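DUF4785 domain-containing protein (Legionella pneumophila subsp. pneumophila, PDB 4KH9) is of unknown function but binds calcium and is built from three DUF4785-family domains, two of them related to E-set folds. Local coordinates at residues Pro5-Lys10 with Ser267-Asn272; Ser65-Gly70 with Glu251-Ser256. One frame throughout, in Å; residues are numbered along the deposited sequence.

Interaction 1 (Pro5-Lys10 with Ser267-Asn272); sequences PRQPTK and SASLMN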
loop_
_atom_site.group_PDB
_atom_site.type_symbol
_atom_site.label_atom_id
_atom_site.label_comp_id
_atom_site.label_asym_id
_atom_site.label_seq_id
_atom_site.Cartn_x
_atom_site.Cartn_y
_atom_site.Cartn_z
ATOM N N PRO A 5 12.631 -5.235 -24.556
ATOM C CA PRO A 5 11.298 -4.648 -24.823
ATOM C C PRO A 5 11.317 -3.121 -24.700
ATOM O O PRO A 5 11.891 -2.605 -23.733
ATOM C CB PRO A 5 10.403 -5.279 -23.745
ATOM C CG PRO A 5 11.109 -6.523 -23.319
ATOM C CD PRO A 5 12.571 -6.273 -23.501
ATOM N N ARG A 6 10.748 -2.395 -25.688
ATOM C CA ARG A 6 10.737 -0.932 -25.671
ATOM C C ARG A 6 9.821 -0.390 -24.584
ATOM O O ARG A 6 8.753 -0.945 -24.336
ATOM C CB ARG A 6 10.312 -0.325 -27.027
ATOM C CG ARG A 6 11.230 -0.633 -28.207
ATOM C CD ARG A 6 11.125 0.406 -29.329
ATOM N NE ARG A 6 9.773 0.540 -29.886
ATOM C CZ ARG A 6 9.324 -0.115 -30.956
ATOM N NH1 ARG A 6 10.110 -0.971 -31.600
ATOM N NH2 ARG A 6 8.085 0.081 -31.389
ATOM N N GLN A 7 10.247 0.700 -23.943
ATOM C CA GLN A 7 9.498 1.414 -22.909
ATOM C C GLN A 7 9.709 2.912 -23.122
ATOM O O GLN A 7 10.812 3.403 -22.891
ATOM C CB GLN A 7 9.920 0.965 -21.484
ATOM C CG GLN A 7 9.238 1.727 -20.325
ATOM C CD GLN A 7 9.823 1.388 -18.954
ATOM O OE1 GLN A 7 9.403 0.427 -18.294
ATOM N NE2 GLN A 7 10.816 2.162 -18.488
ATOM N N PRO A 8 8.692 3.658 -23.607
ATOM C CA PRO A 8 8.852 5.117 -23.747
ATOM C C PRO A 8 9.188 5.769 -22.407
ATOM O O PRO A 8 8.594 5.412 -21.400
ATOM C CB PRO A 8 7.473 5.572 -24.251
ATOM C CG PRO A 8 6.865 4.352 -24.838
ATOM C CD PRO A 8 7.322 3.242 -23.964
ATOM N N THR A 9 10.163 6.673 -22.379
ATOM C CA THR A 9 10.543 7.309 -21.122
ATOM C C THR A 9 9.643 8.529 -20.837
ATOM O O THR A 9 9.045 9.113 -21.742
ATOM C CB THR A 9 12.033 7.693 -21.075
ATOM O OG1 THR A 9 12.293 8.716 -22.013
ATOM C CG2 THR A 9 12.968 6.518 -21.287
ATOM N N LYS A 10 9.577 8.917 -19.570
ATOM C CA LYS A 10 8.785 10.040 -19.096
ATOM C C LYS A 10 9.635 10.850 -18.109
ATOM O O LYS A 10 10.257 10.284 -17.210
ATOM C CB LYS A 10 7.469 9.507 -18.457
ATOM C CG LYS A 10 6.590 10.543 -17.753
ATOM C CD LYS A 10 5.797 11.437 -18.669
ATOM C CE LYS A 10 4.848 12.243 -17.827
ATOM N NZ LYS A 10 4.288 13.390 -18.565
ATOM N N SER A 267 11.493 7.007 -15.923
ATOM C CA SER A 267 12.507 8.072 -16.096
ATOM C C SER A 267 13.680 7.645 -16.975
ATOM O O SER A 267 14.436 8.501 -17.434
ATOM C CB SER A 267 13.035 8.499 -14.737
ATOM O OG SER A 267 13.339 7.376 -13.922
ATOM N N ALA A 268 13.853 6.329 -17.181
ATOM C CA ALA A 268 14.919 5.770 -18.016
ATOM C C ALA A 268 14.569 4.351 -18.427
ATOM O O ALA A 268 13.830 3.658 -17.712
ATOM C CB ALA A 268 16.256 5.798 -17.281
ATOM N N SER A 269 15.062 3.933 -19.601
ATOM C CA SER A 269 14.800 2.603 -20.121
ATOM C C SER A 269 16.040 1.964 -20.711
ATOM O O SER A 269 16.884 2.658 -21.262
ATOM C CB SER A 269 13.713 2.661 -21.194
ATOM O OG SER A 269 12.478 3.079 -20.640
ATOM N N LEU A 270 16.143 0.642 -20.583
ATOM C CA LEU A 270 17.199 -0.174 -21.200
ATOM C C LEU A 270 16.752 -0.529 -22.620
ATOM O O LEU A 270 15.575 -0.866 -22.821
ATOM C CB LEU A 270 17.498 -1.438 -20.382
ATOM C CG LEU A 270 17.872 -1.266 -18.910
ATOM C CD1 LEU A 270 17.998 -2.616 -18.243
ATOM C CD2 LEU A 270 19.163 -0.461 -18.741
HETATM N N MSE A 271 17.669 -0.467 -23.604
HETATM C CA MSE A 271 17.296 -0.732 -25.001
HETATM C C MSE A 271 17.990 -1.958 -25.617
HETATM O O MSE A 271 17.317 -2.798 -26.208
HETATM C CB MSE A 271 17.602 0.496 -25.865
HETATM C CG MSE A 271 16.811 1.732 -25.456
HETATM SE SE MSE A 271 17.435 3.331 -26.362
HETATM C CE MSE A 271 16.942 2.836 -28.251
ATOM N N ASN A 272 19.315 -2.037 -25.538
ATOM C CA ASN A 272 20.090 -3.122 -26.154
ATOM C C ASN A 272 21.151 -3.617 -25.204
ATOM O O ASN A 272 21.776 -2.795 -24.550
ATOM C CB ASN A 272 20.773 -2.636 -27.458
ATOM C CG ASN A 272 19.851 -2.139 -28.544
ATOM O OD1 ASN A 272 19.426 -2.901 -29.434
ATOM N ND2 ASN A 272 19.590 -0.832 -28.551
HETATM O O HOH W 1 13.665 0.436 -24.223
#
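Two torsions help bring Gln7 and Ser269 together: Gln7 carries CG anti to its backbone N (chi1 177°) and runs extended from there, while Ser269 sets OG beside its own N and anti to its carbonyl carbon. The hydroxyl lies alongside the glutamine chain, with CB, CG and CD of Gln7 all within van der Waals range of OG. Two hydrogen bonds hold it. Ser269 OG donates to Gln7 O at 2.8 Å, approaching from 35° off the carbonyl plane, and accepts from Gln7 NE2 at 2.9 Å. The second bond is bent, with 133° at the hydrogen, and OG is displaced from the plane of the side-chain amide. NE2 also donates to Val360 O on strand 358-368, a second grip on the amide. Two residues on, the Thr9 methyl CG2 lies 3.5 Å from Ser269 OG and 3.9 Å from Ala268 CA. Farther on, Ser267 CA makes a CH...O contact of 3.3 Å with Lys10 O. Toward the other end, a water donates to Leu270 O at 2.7 Å and accepts a weak bond from Gln7 N. The two segments run roughly antiparallel, but 5-10 is irregular and meets 267-272 through side chains, two main-chain carbonyls and a water, without backbone-to-backbone hydrogen bonds between them. It follows strand 2-3, the edge strand paired with 268-278, and carries the N-terminal chain on along the C-terminal domain, whose family belongs to the E-set clan. Lys10 NZ reaches away to a salt bridge with Glu230. With donor and acceptor roles both used within one residue of the N-terminal segment, the buried serine hydroxyl is satisfied, and its rotation is fixed by polar bonds where regular strand pairing is absent.

Interaction 2 (Ser65-Gly70 with Glu251-Ser256); sequences STLAPG and EIIRRS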
loop_
_atom_site.group_PDB
_atom_site.type_symbol
_atom_site.label_atom_id
_atom_site.label_comp_id
_atom_site.label_asym_id
_atom_site.label_seq_id
_atom_site.Cartn_x
_atom_site.Cartn_y
_atom_site.Cartn_z
ATOM N N SER A 65 -21.458 0.481 14.240
ATOM C CA SER A 65 -22.149 -0.757 13.888
ATOM C C SER A 65 -21.225 -1.960 14.056
ATOM O O SER A 65 -20.099 -1.965 13.567
ATOM C CB SER A 65 -22.677 -0.680 12.452
ATOM O OG SER A 65 -21.613 -0.520 11.530
ATOM N N THR A 66 -21.681 -2.938 14.833
ATOM C CA THR A 66 -20.930 -4.139 15.101
ATOM C C THR A 66 -21.805 -5.336 14.757
ATOM O O THR A 66 -23.023 -5.249 14.845
ATOM C CB THR A 66 -20.414 -4.159 16.571
ATOM O OG1 THR A 66 -21.513 -4.346 17.449
ATOM C CG2 THR A 66 -19.611 -2.893 16.954
ATOM N N LEU A 67 -21.179 -6.455 14.395
ATOM C CA LEU A 67 -21.864 -7.692 14.028
ATOM C C LEU A 67 -21.580 -8.820 15.035
ATOM O O LEU A 67 -22.233 -9.884 14.996
ATOM C CB LEU A 67 -21.433 -8.129 12.615
ATOM C CG LEU A 67 -21.737 -7.126 11.487
ATOM C CD1 LEU A 67 -21.137 -7.594 10.170
ATOM C CD2 LEU A 67 -23.268 -6.855 11.374
ATOM N N ALA A 68 -20.615 -8.599 15.933
ATOM C CA ALA A 68 -20.336 -9.595 16.965
ATOM C C ALA A 68 -20.012 -8.918 18.269
ATOM O O ALA A 68 -19.604 -7.756 18.262
ATOM C CB ALA A 68 -19.203 -10.502 16.534
ATOM N N PRO A 69 -20.133 -9.612 19.416
ATOM C CA PRO A 69 -19.771 -8.959 20.676
ATOM C C PRO A 69 -18.262 -8.692 20.757
ATOM O O PRO A 69 -17.449 -9.314 20.041
ATOM C CB PRO A 69 -20.226 -9.965 21.737
ATOM C CG PRO A 69 -20.218 -11.289 21.065
ATOM C CD PRO A 69 -20.590 -11.005 19.634
ATOM N N GLY A 70 -17.898 -7.762 21.631
ATOM C CA GLY A 70 -16.495 -7.477 21.900
ATOM C C GLY A 70 -15.727 -6.763 20.818
ATOM O O GLY A 70 -14.511 -6.955 20.704
ATOM N N GLU A 251 -29.487 -5.376 10.467
ATOM C CA GLU A 251 -28.068 -5.165 10.741
ATOM C C GLU A 251 -27.350 -4.395 9.644
ATOM O O GLU A 251 -27.462 -4.723 8.468
ATOM C CB GLU A 251 -27.356 -6.509 10.925
ATOM C CG GLU A 251 -27.842 -7.336 12.089
ATOM C CD GLU A 251 -27.112 -8.659 12.143
ATOM O OE1 GLU A 251 -26.022 -8.701 12.759
ATOM O OE2 GLU A 251 -27.602 -9.641 11.539
ATOM N N ILE A 252 -26.573 -3.393 10.055
ATOM C CA ILE A 252 -25.698 -2.597 9.202
ATOM C C ILE A 252 -24.381 -3.372 9.062
ATOM O O ILE A 252 -23.770 -3.767 10.071
ATOM C CB ILE A 252 -25.487 -1.149 9.763
ATOM C CG1 ILE A 252 -26.820 -0.368 9.961
ATOM C CG2 ILE A 252 -24.455 -0.344 8.956
ATOM C CD1 ILE A 252 -27.563 0.112 8.720
ATOM N N ILE A 253 -23.982 -3.619 7.811
ATOM C CA ILE A 253 -22.728 -4.264 7.459
ATOM C C ILE A 253 -21.836 -3.172 6.893
ATOM O O ILE A 253 -22.081 -2.661 5.785
ATOM C CB ILE A 253 -22.883 -5.474 6.483
ATOM C CG1 ILE A 253 -24.186 -6.327 6.694
ATOM C CG2 ILE A 253 -21.596 -6.302 6.380
ATOM C CD1 ILE A 253 -24.313 -7.149 7.916
ATOM N N ARG A 254 -20.834 -2.781 7.662
ATOM C CA ARG A 254 -19.914 -1.722 7.245
ATOM C C ARG A 254 -18.489 -2.207 7.332
ATOM O O ARG A 254 -18.061 -2.683 8.386
ATOM C CB ARG A 254 -20.110 -0.470 8.123
ATOM C CG ARG A 254 -19.103 0.615 7.854
ATOM C CD ARG A 254 -19.610 1.729 6.996
ATOM N NE ARG A 254 -18.600 2.777 6.820
ATOM C CZ ARG A 254 -18.557 3.921 7.505
ATOM N NH1 ARG A 254 -19.460 4.177 8.447
ATOM N NH2 ARG A 254 -17.613 4.814 7.254
ATOM N N ARG A 255 -17.757 -2.117 6.202
ATOM C CA ARG A 255 -16.359 -2.490 6.157
ATOM C C ARG A 255 -15.576 -1.492 5.319
ATOM O O ARG A 255 -16.048 -1.022 4.294
ATOM C CB ARG A 255 -16.167 -3.921 5.598
ATOM C CG ARG A 255 -16.662 -5.114 6.435
ATOM C CD ARG A 255 -15.774 -5.381 7.614
ATOM N NE ARG A 255 -16.310 -6.396 8.533
ATOM C CZ ARG A 255 -17.020 -6.147 9.633
ATOM N NH1 ARG A 255 -17.384 -4.903 9.936
ATOM N NH2 ARG A 255 -17.394 -7.140 10.422
ATOM N N SER A 256 -14.358 -1.199 5.739
ATOM C CA SER A 256 -13.448 -0.375 4.978
ATOM C C SER A 256 -12.140 -1.129 4.862
ATOM O O SER A 256 -11.834 -1.979 5.698
ATOM C CB SER A 256 -13.277 1.024 5.563
ATOM O OG SER A 256 -12.360 0.990 6.628
HETATM O O HOH W 2 -19.126 -3.994 12.214
HETATM O O HOH W 3 -21.045 -3.374 10.440
HETATM O O HOH W 4 -24.389 -3.586 12.675
HETATM O O HOH W 5 -24.222 -10.584 13.204
#
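Leu67 and Ile253 cross at about a right angle, the forked end of the leucine meeting the tip of the isoleucine: Leu67 CD2 lies 3.6 Å from Ile253 CD1, with CD1 of the leucine only slightly farther from the same methyl. Ile253 leaves its backbone pointing away from the loop, yet the end of the side chain comes nearer and CD1 touches. The leucine branches then part company. CD2 rests 3.4 Å from Ile252 O and also meets OE1 of Glu251, whose side chain is crossed obliquely but is poorly ordered, making its carboxylate contacts less certain. CD1 approaches Arg255 NH2 at 3.8 Å, obliquely to the guanidinium. Arg255 bends at chi2 (-74°), turning CD off the extended path, and its NH1 donates to Arg254 O at 2.8 Å; NH2 forms a salt bridge with Asp157, which also accepts from the backbone N of Leu67 and Ala68. One carboxylate therefore joins the arginine to the loop. Farther along, Ser65 lays CB and OG against CG2 of Ile252, and its OG reaches CB of Arg254 at 3.7 Å. Four waters bridge the polar groups of the two segments: one donates to Ser65 O and accepts from Arg255 NH1 in the guanidinium plane, another joins Ser65 OG to Ile252 O and Arg254 N, and a third donates to both Thr66 O and Ile252 O. The fourth donates to Leu67 O and to Glu251 OE1. The loop between strands 62-65 and 72-77 of the N-terminal domain is thereby seated on strand 251-264 of the central domain. Direct touch here is mostly apolar, while backbone polar groups facing across the interface are served by water, and the Asp157 carboxylate probably steadies the positive charge of Arg255 beside the leucine.

Both contacts set an irregular segment against a strand; both are partly buried and lie about 25 Å from the centre of the chain, far out in an elongated molecule. Their strands, 251-264 and 268-278, follow each other in the chain yet belong to the central and C-terminal domains, and the contacts lie on opposite sides of that centre. Interaction 1 fastens the N-terminal segment to the C-terminal domain by direct side-chain hydrogen bonds and a single water. Interaction 2 joins the N-terminal and central domains through apolar contacts of Leu67, the packing of Ser65 and four bridging waters, with the Arg254 side chain about 7 Å from the bound calcium ion. Sequence-wise, interaction 2 is nested inside the loop that interaction 1 closes.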